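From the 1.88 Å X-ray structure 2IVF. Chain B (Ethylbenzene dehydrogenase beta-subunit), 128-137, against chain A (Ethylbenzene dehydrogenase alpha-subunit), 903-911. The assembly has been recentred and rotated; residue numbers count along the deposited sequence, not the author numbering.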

# COMPACT_ATOMS: atom_id res chain seq x y z
N TYR B 128 11.16 -8.38 8.80
CA TYR B 128 11.32 -6.99 8.40
C TYR B 128 10.00 -6.26 8.67
O TYR B 128 8.94 -6.73 8.25
CB TYR B 128 11.63 -6.92 6.90
CG TYR B 128 11.72 -5.49 6.43
CD1 TYR B 128 12.75 -4.68 6.84
CD2 TYR B 128 10.71 -4.92 5.68
CE1 TYR B 128 12.82 -3.34 6.45
CE2 TYR B 128 10.76 -3.60 5.27
CZ TYR B 128 11.80 -2.80 5.69
OH TYR B 128 11.84 -1.49 5.28
N ASN B 129 10.08 -5.14 9.39
CA ASN B 129 8.94 -4.26 9.59
C ASN B 129 7.79 -4.95 10.32
O ASN B 129 6.62 -4.62 10.14
CB ASN B 129 8.46 -3.71 8.23
CG ASN B 129 7.61 -2.48 8.38
OD1 ASN B 129 7.77 -1.75 9.36
ND2 ASN B 129 6.68 -2.25 7.45
N TRP B 130 8.15 -5.89 11.19
CA TRP B 130 7.14 -6.71 11.90
C TRP B 130 6.34 -5.82 12.85
O TRP B 130 5.13 -6.07 13.08
CB TRP B 130 7.87 -7.77 12.71
CG TRP B 130 7.02 -8.75 13.39
CD1 TRP B 130 6.56 -8.69 14.65
CD2 TRP B 130 6.56 -9.99 12.84
NE1 TRP B 130 5.83 -9.82 14.92
CE2 TRP B 130 5.81 -10.63 13.82
CE3 TRP B 130 6.72 -10.62 11.60
CZ2 TRP B 130 5.21 -11.88 13.63
CZ3 TRP B 130 6.05 -11.83 11.37
CH2 TRP B 130 5.33 -12.45 12.38
N ASP B 131 7.03 -4.82 13.41
CA ASP B 131 6.40 -3.90 14.39
C ASP B 131 5.84 -2.63 13.77
O ASP B 131 5.64 -1.60 14.44
CB ASP B 131 7.28 -3.63 15.63
CG ASP B 131 8.62 -2.99 15.32
OD1 ASP B 131 8.96 -2.75 14.14
OD2 ASP B 131 9.32 -2.73 16.32
N GLU B 132 5.49 -2.78 12.50
CA GLU B 132 4.83 -1.75 11.75
C GLU B 132 3.61 -1.18 12.47
O GLU B 132 2.76 -1.93 12.95
CB GLU B 132 4.43 -2.30 10.38
CG GLU B 132 3.95 -1.24 9.38
CD GLU B 132 3.67 -1.83 8.03
OE1 GLU B 132 3.27 -3.01 7.97
OE2 GLU B 132 3.82 -1.10 7.04
N ASP B 133 3.54 0.14 12.49
CA ASP B 133 2.34 0.89 12.92
C ASP B 133 2.06 0.71 14.40
O ASP B 133 0.96 0.97 14.86
CB ASP B 133 1.08 0.52 12.09
CG ASP B 133 1.00 1.27 10.75
OD1 ASP B 133 2.03 1.85 10.31
OD2 ASP B 133 -0.11 1.27 10.13
N GLN B 134 3.06 0.31 15.18
CA GLN B 134 2.82 0.05 16.57
C GLN B 134 3.25 1.24 17.39
O GLN B 134 2.40 1.87 18.05
CB GLN B 134 3.45 -1.26 17.01
CG GLN B 134 2.76 -2.44 16.37
CD GLN B 134 3.47 -3.76 16.55
OE1 GLN B 134 3.63 -4.53 15.62
NE2 GLN B 134 3.80 -4.07 17.77
N GLY B 135 4.53 1.57 17.39
CA GLY B 135 4.93 2.81 18.05
C GLY B 135 4.85 2.80 19.56
O GLY B 135 5.01 1.75 20.20
N GLY B 136 4.61 3.97 20.14
CA GLY B 136 4.67 4.15 21.57
C GLY B 136 3.59 5.06 22.08
O GLY B 136 2.61 5.36 21.35
N GLY B 137 3.73 5.40 23.35
CA GLY B 137 2.83 6.30 24.05
C GLY B 137 1.73 5.47 24.65
O GLY B 137 1.78 4.23 24.63
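Chain A, residues 903-911: IMVRTAPNV

How does the chain A segment run along chain B? From Ile903(A) it is an extended strand, with CA-to-CB bonds that alternate: those of Met904(A), Arg906(A) and Ala908(A) point toward chain B, while that of Thr907(A) points away. A type I turn from Ala908(A) to Val911(A) then brings the chain round. Chain B answers with loop, including a type I turn from Asn129(B) to Glu132(B), closed by Glu132(B) N to Asn129(B) O at 3.2 Å. Both chains advance in the same general sense, Met904(A) lying by Trp130(B) and Pro909(A) by the glycines, and the backbones come nearest where Gln134(B) CA is 4.6 Å from Ala908(A) CA.

Which hydrogen bonds join the two chains directly? Arg906(A) reaches into the loop with chi1 and chi2 both t, so its guanidinium meets the carbonyls around the turn. Its NH2 donates to Trp130(B) O at 2.8 Å, and its NE donates to Gln134(B) OE1 at 3.0 Å, nearly straight at 169°; both acceptors lie near the guanidinium plane. Glu132(B) O is also 2.8 Å from Arg906(A) NE, but it sits over one face of the group, where no N-H points, and makes no hydrogen bond. Farther along, Asn910(A) ND2 donates to Asp133(B) O at 2.8 Å and 169°, tying the chain A turn to the loop backbone.

What do the waters add? Water 1 accepts from Arg906(A) NH2 at 3.0 Å and donates to Asn129(B) O and Glu132(B) OE1, its oxygen 2.8 Å from each. It thereby links the arginine to a carboxylate whose OE1 stays 4.5 Å from Arg906(A) NH2, too far for a salt bridge. Water 2 donates to Thr907(A) O at 2.6 Å and accepts from Gln134(B) NE2 at 2.9 Å, so both ends of the glutamine amide take part in the contact.

Where do the chains simply pack? At one end, Met904(A) SD lies 3.8 Å from Trp130(B) CZ2, approaching the indole obliquely. In the middle, where the backbones are close, Ala908(A) points its CB toward the loop, 3.9 Å from Gln134(B) CA. At the other end, the Pro909(A) ring rests against backbone: its CD is 3.4 Å from Gln134(B) O, its CG 3.3 Å from Gly136(B) O and its CB 3.3 Å from Gly137(B) O. Gly135(B) and Gly137(B) have positive phi, a conformation that favours glycine.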

# COMPACT_ATOMS: atom_id res chain seq x y z
N ILE A 903 -6.91 -14.78 13.47
CA ILE A 903 -6.04 -13.76 12.91
C ILE A 903 -4.94 -13.47 13.90
O ILE A 903 -5.14 -13.62 15.11
CB ILE A 903 -6.90 -12.52 12.63
CG1 ILE A 903 -6.17 -11.55 11.71
CG2 ILE A 903 -7.39 -11.93 13.95
CD1 ILE A 903 -7.14 -10.51 11.06
N MET A 904 -3.76 -13.12 13.38
CA MET A 904 -2.62 -12.72 14.21
C MET A 904 -2.84 -11.34 14.78
O MET A 904 -3.33 -10.45 14.09
CB MET A 904 -1.33 -12.75 13.41
CG MET A 904 -0.12 -12.12 14.17
SD MET A 904 1.40 -12.27 13.25
CE MET A 904 1.87 -13.98 13.58
N VAL A 905 -2.39 -11.13 16.02
CA VAL A 905 -2.64 -9.90 16.72
C VAL A 905 -1.41 -9.01 16.65
O VAL A 905 -0.26 -9.44 16.83
CB VAL A 905 -2.98 -10.16 18.20
CG1 VAL A 905 -3.08 -8.81 18.99
CG2 VAL A 905 -4.29 -10.93 18.31
N ARG A 906 -1.68 -7.77 16.31
CA ARG A 906 -0.73 -6.67 16.52
C ARG A 906 -1.27 -5.80 17.65
O ARG A 906 -2.39 -5.34 17.57
CB ARG A 906 -0.66 -5.84 15.26
CG ARG A 906 -0.03 -4.44 15.43
CD ARG A 906 0.26 -3.82 14.08
NE ARG A 906 1.46 -4.36 13.51
CZ ARG A 906 1.63 -4.71 12.24
NH1 ARG A 906 0.65 -4.61 11.37
NH2 ARG A 906 2.79 -5.20 11.88
N THR A 907 -0.49 -5.54 18.69
CA THR A 907 -0.94 -4.64 19.76
C THR A 907 -0.32 -3.28 19.53
O THR A 907 0.84 -3.19 19.16
CB THR A 907 -0.56 -5.16 21.15
OG1 THR A 907 0.86 -5.30 21.24
CG2 THR A 907 -1.18 -6.50 21.41
N ALA A 908 -1.11 -2.22 19.69
CA ALA A 908 -0.60 -0.85 19.50
C ALA A 908 -1.36 0.09 20.43
O ALA A 908 -2.54 -0.07 20.62
CB ALA A 908 -0.74 -0.43 18.05
N PRO A 909 -0.67 1.09 21.00
CA PRO A 909 -1.40 2.12 21.77
C PRO A 909 -2.27 3.03 20.91
O PRO A 909 -3.07 3.79 21.44
CB PRO A 909 -0.30 2.92 22.44
CG PRO A 909 0.94 2.57 21.78
CD PRO A 909 0.77 1.29 21.03
N ASN A 910 -2.09 3.00 19.59
CA ASN A 910 -2.78 3.93 18.74
C ASN A 910 -4.17 3.46 18.34
O ASN A 910 -4.86 4.18 17.67
CB ASN A 910 -1.97 4.29 17.51
CG ASN A 910 -1.56 3.08 16.70
OD1 ASN A 910 -2.33 2.16 16.52
ND2 ASN A 910 -0.33 3.08 16.24
N VAL A 911 -4.53 2.25 18.73
CA VAL A 911 -5.90 1.75 18.51
C VAL A 911 -6.78 2.26 19.63
O VAL A 911 -6.43 2.18 20.82
CB VAL A 911 -5.92 0.22 18.49
CG1 VAL A 911 -7.37 -0.30 18.32
CG2 VAL A 911 -5.02 -0.28 17.37
O HOH W 1 4.10 -5.35 9.17
O HOH W 2 3.05 -3.61 20.51
O HOH W 3 1.46 4.47 18.66